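PDB 4RSX: type III effector HopA1 from Pseudomonas syringae pv. tomato str. DC3000, which is a bacterial effector, probably delivered into plant host cells by the type III secretion system to act on host signalling, by a mechanism that remains unclear. Local coordinates for residues 52-55 / 56-60; 130-133 / 134-138; 215-218 / 219-222; 240-244 / 245-249. One frame throughout, in Å; residues are numbered along the deposited sequence.

Contact 1: 52-55 / 56-60; sequences LHTL and KALNG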
loop_
_atom_site.group_PDB
_atom_site.type_symbol
_atom_site.label_atom_id
_atom_site.label_comp_id
_atom_site.label_asym_id
_atom_site.label_seq_id
_atom_site.Cartn_x
_atom_site.Cartn_y
_atom_site.Cartn_z
ATOM N N LEU A 52 -19.168 4.229 -2.680
ATOM C CA LEU A 52 -19.480 3.505 -3.916
ATOM C C LEU A 52 -20.025 4.436 -4.992
ATOM O O LEU A 52 -19.649 4.336 -6.161
ATOM C CB LEU A 52 -20.464 2.365 -3.648
ATOM C CG LEU A 52 -19.911 1.311 -2.702
ATOM C CD1 LEU A 52 -20.876 0.167 -2.568
ATOM C CD2 LEU A 52 -18.556 0.825 -3.201
ATOM N N HIS A 53 -20.896 5.362 -4.604
ATOM C CA HIS A 53 -21.459 6.278 -5.594
ATOM C C HIS A 53 -20.405 7.203 -6.193
ATOM O O HIS A 53 -20.530 7.638 -7.340
ATOM C CB HIS A 53 -22.665 7.051 -5.032
ATOM C CG HIS A 53 -23.950 6.290 -5.147
ATOM N ND1 HIS A 53 -24.745 6.340 -6.273
ATOM C CD2 HIS A 53 -24.556 5.426 -4.295
ATOM C CE1 HIS A 53 -25.795 5.552 -6.103
ATOM N NE2 HIS A 53 -25.703 4.986 -4.912
ATOM N N THR A 54 -19.358 7.485 -5.427
ATOM C CA THR A 54 -18.293 8.361 -5.902
ATOM C C THR A 54 -17.421 7.621 -6.897
ATOM O O THR A 54 -17.016 8.189 -7.909
ATOM C CB THR A 54 -17.428 8.843 -4.739
ATOM O OG1 THR A 54 -18.247 9.597 -3.839
ATOM C CG2 THR A 54 -16.276 9.716 -5.243
ATOM N N LEU A 55 -17.131 6.355 -6.591
ATOM C CA LEU A 55 -16.410 5.486 -7.519
ATOM C C LEU A 55 -17.092 5.521 -8.891
ATOM O O LEU A 55 -16.440 5.788 -9.905
ATOM C CB LEU A 55 -16.348 4.048 -6.990
ATOM C CG LEU A 55 -15.461 3.725 -5.783
ATOM C CD1 LEU A 55 -15.409 2.215 -5.519
ATOM C CD2 LEU A 55 -14.050 4.280 -5.968
ATOM N N LYS A 56 -18.408 5.299 -8.911
ATOM C CA LYS A 56 -19.163 5.299 -10.167
ATOM C C LYS A 56 -19.147 6.664 -10.837
ATOM O O LYS A 56 -19.068 6.758 -12.060
ATOM C CB LYS A 56 -20.603 4.836 -9.940
ATOM C CG LYS A 56 -20.723 3.373 -9.528
ATOM C CD LYS A 56 -22.183 2.951 -9.356
ATOM C CE LYS A 56 -22.814 3.556 -8.111
ATOM N NZ LYS A 56 -24.196 3.048 -7.862
ATOM N N ALA A 57 -19.212 7.722 -10.033
ATOM C CA ALA A 57 -19.138 9.089 -10.552
ATOM C C ALA A 57 -17.752 9.428 -11.114
ATOM O O ALA A 57 -17.624 10.246 -12.032
ATOM C CB ALA A 57 -19.515 10.081 -9.470
ATOM N N LEU A 58 -16.714 8.813 -10.553
ATOM C CA LEU A 58 -15.341 9.095 -10.977
ATOM C C LEU A 58 -15.002 8.327 -12.257
ATOM O O LEU A 58 -14.302 8.830 -13.145
ATOM C CB LEU A 58 -14.358 8.720 -9.860
ATOM C CG LEU A 58 -14.277 9.736 -8.732
ATOM C CD1 LEU A 58 -13.500 9.181 -7.558
ATOM C CD2 LEU A 58 -13.639 11.003 -9.267
ATOM N N ASN A 59 -15.517 7.106 -12.325
ATOM C CA ASN A 59 -15.307 6.205 -13.445
ATOM C C ASN A 59 -15.719 6.795 -14.796
ATOM O O ASN A 59 -16.884 7.150 -15.002
ATOM C CB ASN A 59 -16.112 4.934 -13.193
ATOM C CG ASN A 59 -15.867 3.871 -14.243
ATOM O OD1 ASN A 59 -14.733 3.652 -14.678
ATOM N ND2 ASN A 59 -16.934 3.199 -14.656
ATOM N N GLY A 60 -14.767 6.899 -15.717
ATOM C CA GLY A 60 -15.080 7.333 -17.067
ATOM C C GLY A 60 -15.006 8.833 -17.244
ATOM O O GLY A 60 -15.264 9.348 -18.330
#
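Lys56 reaches back along helix 45-58 and lays its chain end over one face of the His53 ring. CE sits over that face, 4.1 Å from the ring centroid and 21° off the normal, a CH-pi contact. NZ lies over the rim of the same face and comes within 3.5 Å of His53 CE1. The two side chains run side by side and point the same way. A bend in the lysine chain at chi3 (-72°) turns CE and NZ onto the ring. Leu55 has the next largest share of buried surface, and it comes mostly through the backbone. Its carbonyl O takes the N-H of Asn59 at 2.9 Å, and a weak bond from Leu58 N. Thr54 CG2 lies alongside Leu58 CD1 at 3.7 Å, while its OG1 is hydrogen-bonded to Glu50 O. Asn59 is the first residue to leave helical geometry. Its OD1 accepts from Val66 N on the first strand of the sheet, and the Leu55 side chain also meets Val66, with Tyr97 and Thr127. The lysine ammonium over the imidazole would probably disfavour protonation of His53, though the nearby Asp83, which Lys56 also touches, would offset part of this.

Contact 2: 130-133 / 134-138; sequences MATL and IGKES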
loop_
_atom_site.group_PDB
_atom_site.type_symbol
_atom_site.label_atom_id
_atom_site.label_comp_id
_atom_site.label_asym_id
_atom_site.label_seq_id
_atom_site.Cartn_x
_atom_site.Cartn_y
_atom_site.Cartn_z
ATOM N N MET A 130 -6.977 11.199 -5.163
ATOM C CA MET A 130 -6.122 10.220 -5.839
ATOM C C MET A 130 -6.419 10.190 -7.334
ATOM O O MET A 130 -5.500 10.171 -8.153
ATOM C CB MET A 130 -6.293 8.823 -5.225
ATOM C CG MET A 130 -5.652 8.693 -3.847
ATOM S SD MET A 130 -6.100 7.147 -3.023
ATOM C CE MET A 130 -5.205 5.993 -4.070
ATOM N N ALA A 131 -7.703 10.201 -7.688
ATOM C CA ALA A 131 -8.101 10.207 -9.096
ATOM C C ALA A 131 -7.581 11.454 -9.832
ATOM O O ALA A 131 -7.061 11.365 -10.956
ATOM C CB ALA A 131 -9.615 10.097 -9.225
ATOM N N THR A 132 -7.715 12.613 -9.200
ATOM C CA THR A 132 -7.217 13.845 -9.801
ATOM C C THR A 132 -5.699 13.736 -10.017
ATOM O O THR A 132 -5.187 14.008 -11.110
ATOM C CB THR A 132 -7.539 15.058 -8.919
ATOM O OG1 THR A 132 -8.951 15.107 -8.692
ATOM C CG2 THR A 132 -7.083 16.361 -9.580
ATOM N N LEU A 133 -4.993 13.312 -8.978
ATOM C CA LEU A 133 -3.537 13.230 -9.017
ATOM C C LEU A 133 -3.101 12.237 -10.099
ATOM O O LEU A 133 -2.180 12.519 -10.875
ATOM C CB LEU A 133 -2.996 12.842 -7.637
ATOM C CG LEU A 133 -1.514 13.126 -7.359
ATOM C CD1 LEU A 133 -1.198 14.606 -7.582
ATOM C CD2 LEU A 133 -1.101 12.696 -5.940
ATOM N N ILE A 134 -3.777 11.093 -10.169
ATOM C CA ILE A 134 -3.468 10.116 -11.211
ATOM C C ILE A 134 -3.732 10.691 -12.602
ATOM O O ILE A 134 -2.968 10.441 -13.540
ATOM C CB ILE A 134 -4.247 8.804 -10.999
ATOM C CG1 ILE A 134 -3.724 8.107 -9.732
ATOM C CG2 ILE A 134 -4.131 7.879 -12.219
ATOM C CD1 ILE A 134 -4.688 7.105 -9.132
ATOM N N GLY A 135 -4.802 11.473 -12.743
ATOM C CA GLY A 135 -5.075 12.116 -14.020
ATOM C C GLY A 135 -3.925 12.997 -14.499
ATOM O O GLY A 135 -3.596 12.997 -15.696
ATOM N N LYS A 136 -3.316 13.733 -13.565
ATOM C CA LYS A 136 -2.325 14.765 -13.869
ATOM C C LYS A 136 -0.897 14.244 -13.955
ATOM O O LYS A 136 -0.079 14.795 -14.691
ATOM C CB LYS A 136 -2.346 15.862 -12.786
ATOM C CG LYS A 136 -3.569 16.796 -12.783
ATOM C CD LYS A 136 -3.355 17.919 -11.760
ATOM C CE LYS A 136 -4.670 18.570 -11.316
ATOM N NZ LYS A 136 -5.518 19.015 -12.460
ATOM N N GLU A 137 -0.592 13.198 -13.191
ATOM C CA GLU A 137 0.796 12.791 -12.987
ATOM C C GLU A 137 1.092 11.448 -13.633
ATOM O O GLU A 137 0.763 10.397 -13.071
ATOM C CB GLU A 137 1.096 12.708 -11.484
ATOM C CG GLU A 137 0.851 14.003 -10.717
ATOM C CD GLU A 137 1.989 15.008 -10.872
ATOM O OE1 GLU A 137 3.091 14.608 -11.329
ATOM O OE2 GLU A 137 1.786 16.199 -10.519
ATOM N N SER A 138 1.733 11.473 -14.796
ATOM C CA SER A 138 2.011 10.251 -15.535
ATOM C C SER A 138 3.022 9.331 -14.852
ATOM O O SER A 138 3.174 8.176 -15.264
ATOM C CB SER A 138 2.491 10.572 -16.960
ATOM O OG SER A 138 1.599 11.459 -17.610
#
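Leu133 and Glu137 meet one turn apart at the end of helix 123-136, where apolar contacts join the side chains. Leu133 CD1 touches Glu137 CG at 3.8 Å. The bend of the glutamate at chi2 (-80°) leaves CG against the leucine and turns the carboxylate off toward Lys168, a long and weak ion pair. Thr132 CG2 lies alongside Lys136 CE, 3.7 Å away, both side chains pointing the same way, while Thr132 OG1 is hydrogen-bonded to Arg128 O. Ile134 folds CG1 back over the carbonyl of Met130, with CG1 to Met130 O at 3.1 Å.

The backbone bonds follow the helical pattern. Ile134 N donates to Met130 O at 2.8 Å, and Gly135 N to Ala131 O. Lys136 N gives its main bond to Thr132 O and a weak one to Leu133 O. Glu137 N also donates to Leu133 O, at 2.9 Å, which closes the last turn as the chain leaves the helix.

Met130, Leu133 and Ile134 face the antiparallel sheet, packing on Leu160 of strand 158-162, while Thr132, Leu133 and Glu137 border helix 166-180 through Met179, Lys175 and Leu172.

Contact 3: 215-218 / 219-222; sequences HGMS and RAEV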
loop_
_atom_site.group_PDB
_atom_site.type_symbol
_atom_site.label_atom_id
_atom_site.label_comp_id
_atom_site.label_asym_id
_atom_site.label_seq_id
_atom_site.Cartn_x
_atom_site.Cartn_y
_atom_site.Cartn_z
ATOM N N HIS A 215 4.150 -5.813 -0.181
ATOM C CA HIS A 215 5.242 -5.362 0.675
ATOM C C HIS A 215 5.446 -6.231 1.926
ATOM O O HIS A 215 6.589 -6.589 2.263
ATOM C CB HIS A 215 5.029 -3.905 1.076
ATOM C CG HIS A 215 5.982 -3.429 2.115
ATOM N ND1 HIS A 215 7.244 -2.959 1.812
ATOM C CD2 HIS A 215 5.876 -3.380 3.465
ATOM C CE1 HIS A 215 7.865 -2.628 2.928
ATOM N NE2 HIS A 215 7.060 -2.874 3.945
ATOM N N GLY A 216 4.349 -6.565 2.607
ATOM C CA GLY A 216 4.394 -7.427 3.785
ATOM C C GLY A 216 4.992 -8.809 3.547
ATOM O O GLY A 216 5.848 -9.267 4.324
ATOM N N MET A 217 4.559 -9.485 2.488
ATOM C CA MET A 217 5.033 -10.843 2.250
ATOM C C MET A 217 6.479 -10.839 1.774
ATOM O O MET A 217 7.258 -11.739 2.129
ATOM C CB MET A 217 4.119 -11.604 1.266
ATOM C CG MET A 217 4.468 -13.102 1.101
ATOM S SD MET A 217 4.503 -14.078 2.654
ATOM C CE MET A 217 2.757 -14.362 2.914
ATOM N N SER A 218 6.853 -9.829 0.988
ATOM C CA SER A 218 8.226 -9.766 0.495
ATOM C C SER A 218 9.219 -9.553 1.636
ATOM O O SER A 218 10.266 -10.212 1.688
ATOM C CB SER A 218 8.407 -8.699 -0.592
ATOM O OG SER A 218 8.395 -7.393 -0.055
ATOM N N ARG A 219 8.896 -8.650 2.559
ATOM C CA ARG A 219 9.812 -8.398 3.664
ATOM C C ARG A 219 9.740 -9.547 4.668
ATOM O O ARG A 219 10.729 -9.839 5.336
ATOM C CB ARG A 219 9.521 -7.056 4.356
ATOM C CG ARG A 219 9.481 -5.836 3.427
ATOM C CD ARG A 219 10.587 -5.875 2.403
ATOM N NE ARG A 219 10.927 -4.548 1.905
ATOM C CZ ARG A 219 10.548 -4.050 0.730
ATOM N NH1 ARG A 219 10.927 -2.827 0.387
ATOM N NH2 ARG A 219 9.796 -4.761 -0.100
ATOM N N ALA A 220 8.575 -10.197 4.771
ATOM C CA ALA A 220 8.445 -11.365 5.647
ATOM C C ALA A 220 9.459 -12.414 5.211
ATOM O O ALA A 220 10.093 -13.088 6.043
ATOM C CB ALA A 220 7.020 -11.946 5.586
ATOM N N GLU A 221 9.622 -12.536 3.895
ATOM C CA GLU A 221 10.453 -13.594 3.337
ATOM C C GLU A 221 11.944 -13.289 3.467
ATOM O O GLU A 221 12.760 -14.200 3.610
ATOM C CB GLU A 221 9.992 -13.956 1.908
ATOM C CG GLU A 221 8.663 -14.753 1.958
ATOM C CD GLU A 221 7.982 -14.951 0.606
ATOM O OE1 GLU A 221 7.093 -15.836 0.510
ATOM O OE2 GLU A 221 8.315 -14.224 -0.357
ATOM N N VAL A 222 12.294 -12.003 3.464
ATOM C CA VAL A 222 13.649 -11.588 3.812
ATOM C C VAL A 222 13.991 -12.095 5.231
ATOM O O VAL A 222 15.099 -12.603 5.483
ATOM C CB VAL A 222 13.794 -10.045 3.752
ATOM C CG1 VAL A 222 15.111 -9.593 4.359
ATOM C CG2 VAL A 222 13.673 -9.545 2.317
#
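Arg219 folds back across His215 in the first turn of helix 215-228. Its CB begins near His215 O. CG comes closer to that oxygen and also lies over one face of the imidazole, 3.9 Å from the ring centroid and offset toward the rim, as a CH-pi contact. A bend at chi2 (-42°) then carries the chain across the histidine at about a right angle. CD passes Ser218 OG at 3.6 Å. NE lies near His215 CE1. CZ has His215 ND1 over the centre of one guanidinium face, 3.6 Å away. The ring and guanidinium planes are 52° apart, so this is no parallel stack. NE and NH1 donate to Pro252 O and Glu206 O, and Tyr247 adds a cation-pi contact. NH2 ends the chain with a bond to Ser218 OG at 3.0 Å, and the serine oxygen lies in the guanidinium plane.

Ser218 OG sits between its backbone N and carbonyl carbon (chi1 74°). There it accepts from the arginine and donates to His215 O at 3.0 Å. That carbonyl also takes Arg219 N, and both donors arrive from the same face of its plane. Further round the helix, Met217 SD lies 3.8 Å from Glu221 OE1, whose carboxylate forms salt bridges with Arg26 and Arg213.

Bonds from NE, NH1 and NH2 fix the rotation of the buried guanidinium. The positive charge of Arg219 would probably disfavour a protonated His215. The bond from His215 NE2 to Leu193 O, with ND1 facing the guanidinium, is consistent with a neutral ring carrying its proton on NE2.

Contact 4: 240-244 / 245-249; sequences LSLSA and NGYDP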
loop_
_atom_site.group_PDB
_atom_site.type_symbol
_atom_site.label_atom_id
_atom_site.label_comp_id
_atom_site.label_asym_id
_atom_site.label_seq_id
_atom_site.Cartn_x
_atom_site.Cartn_y
_atom_site.Cartn_z
ATOM N N LEU A 240 22.301 -8.870 5.606
ATOM C CA LEU A 240 22.765 -9.693 4.489
ATOM C C LEU A 240 21.582 -10.214 3.683
ATOM O O LEU A 240 21.617 -10.216 2.462
ATOM C CB LEU A 240 23.576 -10.876 4.997
ATOM C CG LEU A 240 24.820 -11.280 4.217
ATOM C CD1 LEU A 240 24.478 -11.650 2.778
ATOM C CD2 LEU A 240 25.872 -10.164 4.273
ATOM N N SER A 241 20.539 -10.667 4.373
ATOM C CA SER A 241 19.335 -11.141 3.700
ATOM C C SER A 241 18.655 -10.028 2.902
ATOM O O SER A 241 18.140 -10.280 1.800
ATOM C CB SER A 241 18.363 -11.766 4.695
ATOM O OG SER A 241 17.147 -12.142 4.053
ATOM N N LEU A 242 18.658 -8.805 3.435
ATOM C CA LEU A 242 18.155 -7.670 2.672
ATOM C C LEU A 242 18.962 -7.465 1.377
ATOM O O LEU A 242 18.385 -7.435 0.277
ATOM C CB LEU A 242 18.127 -6.397 3.510
ATOM C CG LEU A 242 17.016 -6.278 4.559
ATOM C CD1 LEU A 242 17.303 -5.118 5.496
ATOM C CD2 LEU A 242 15.667 -6.080 3.901
ATOM N N SER A 243 20.281 -7.333 1.503
ATOM C CA SER A 243 21.136 -7.162 0.340
ATOM C C SER A 243 20.946 -8.300 -0.652
ATOM O O SER A 243 20.757 -8.044 -1.837
ATOM C CB SER A 243 22.611 -7.079 0.734
ATOM O OG SER A 243 22.871 -5.851 1.373
ATOM N N ALA A 244 20.991 -9.543 -0.168
ATOM C CA ALA A 244 20.935 -10.712 -1.053
ATOM C C ALA A 244 19.593 -10.804 -1.788
ATOM O O ALA A 244 19.478 -11.452 -2.843
ATOM C CB ALA A 244 21.206 -11.997 -0.267
ATOM N N ASN A 245 18.576 -10.165 -1.217
ATOM C CA ASN A 245 17.231 -10.179 -1.800
ATOM C C ASN A 245 16.940 -8.933 -2.606
ATOM O O ASN A 245 15.869 -8.805 -3.184
ATOM C CB ASN A 245 16.166 -10.351 -0.722
ATOM C CG ASN A 245 15.972 -11.789 -0.344
ATOM O OD1 ASN A 245 15.408 -12.560 -1.124
ATOM N ND2 ASN A 245 16.452 -12.177 0.846
ATOM N N GLY A 246 17.902 -8.019 -2.641
ATOM C CA GLY A 246 17.820 -6.879 -3.529
ATOM C C GLY A 246 17.409 -5.585 -2.855
ATOM O O GLY A 246 17.196 -4.569 -3.528
ATOM N N TYR A 247 17.302 -5.605 -1.531
ATOM C CA TYR A 247 16.919 -4.398 -0.807
ATOM C C TYR A 247 18.119 -3.712 -0.165
ATOM O O TYR A 247 19.217 -4.271 -0.103
ATOM C CB TYR A 247 15.851 -4.720 0.235
ATOM C CG TYR A 247 14.630 -5.378 -0.366
ATOM C CD1 TYR A 247 13.704 -4.639 -1.078
ATOM C CD2 TYR A 247 14.407 -6.744 -0.217
ATOM C CE1 TYR A 247 12.587 -5.238 -1.631
ATOM C CE2 TYR A 247 13.288 -7.353 -0.763
ATOM C CZ TYR A 247 12.384 -6.594 -1.479
ATOM O OH TYR A 247 11.267 -7.183 -2.033
ATOM N N ASP A 248 17.899 -2.493 0.304
ATOM C CA ASP A 248 18.953 -1.711 0.933
ATOM C C ASP A 248 19.109 -2.191 2.386
ATOM O O ASP A 248 18.149 -2.187 3.157
ATOM C CB ASP A 248 18.593 -0.223 0.833
ATOM C CG ASP A 248 19.658 0.696 1.420
ATOM O OD1 ASP A 248 20.297 0.329 2.423
ATOM O OD2 ASP A 248 19.850 1.803 0.879
ATOM N N PRO A 249 20.316 -2.640 2.757
ATOM C CA PRO A 249 20.487 -3.276 4.075
ATOM C C PRO A 249 20.347 -2.294 5.238
ATOM O O PRO A 249 20.194 -2.725 6.402
ATOM C CB PRO A 249 21.920 -3.827 4.026
ATOM C CG PRO A 249 22.635 -2.931 2.998
ATOM C CD PRO A 249 21.562 -2.641 1.963
#
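Asn245 turns its side-chain amide back onto the carbonyl of Ser241 at the end of helix 234-245. Among the polar bonds, ND2 donates to Ser241 O at 2.7 Å, with the acceptor close to the amide plane. Asn245 CG lies anti to the carbonyl carbon (chi1 -83°), which takes the amide back beside that carbonyl. The backbone N of Asn245 gives weak bonds to Ser241 O and Leu242 O. ND2 also bonds to Asp225 OD2, which ties the amide to helix 215-228. Ser241 OG is hydrogen-bonded to Val222 O on the same helix.

The chain then leaves the helix through a Schellman motif. Gly246 has positive phi (102°), where a CB would jam against the preceding carbonyl. Gly246 N donates to Ser243 O at 3.0 Å, and Tyr247 N to Leu242 O at 2.8 Å. A further CA-H...O contact joins Ser243 CA to Tyr247 O at 3.5 Å.

Apolar contacts close the turn. Leu242 CD2 meets Tyr247 CB at 3.9 Å, the two side chains crossing at about a right angle. Leu242 CB also approaches Pro249 CA at 4.0 Å. Pro249 CG makes a van der Waals contact with a polar atom, Ser243 OG, 3.4 Å away; that hydroxyl makes a weak bond to Lys239 O.

The carbonyls of Ser241, Leu242 and Ser243 are thus met by N-H groups. Such bonds would partly offset the negative end of the helix dipole.

The four contacts follow one another along the chain, which is the C-terminal part of the effector. Each lies within or at the end of a single helix. Contacts 1 and 2 belong to helices 45-58 and 123-136, with centres 15 Å apart, and they touch through Leu58 CD2 and Ala131 CB (4.1 Å). Both helices pack against the antiparallel sheet. Contacts 3 and 4 lie on the successive helices 215-228 and 234-245, their centres 12 Å apart. They meet through Val222 and Leu242, and Arg219 and Tyr247, and both helices pack with helix 2-19. Contact 1 is on the opposite side of the chain's centre from both, about 33 Å from contact 3 between centres.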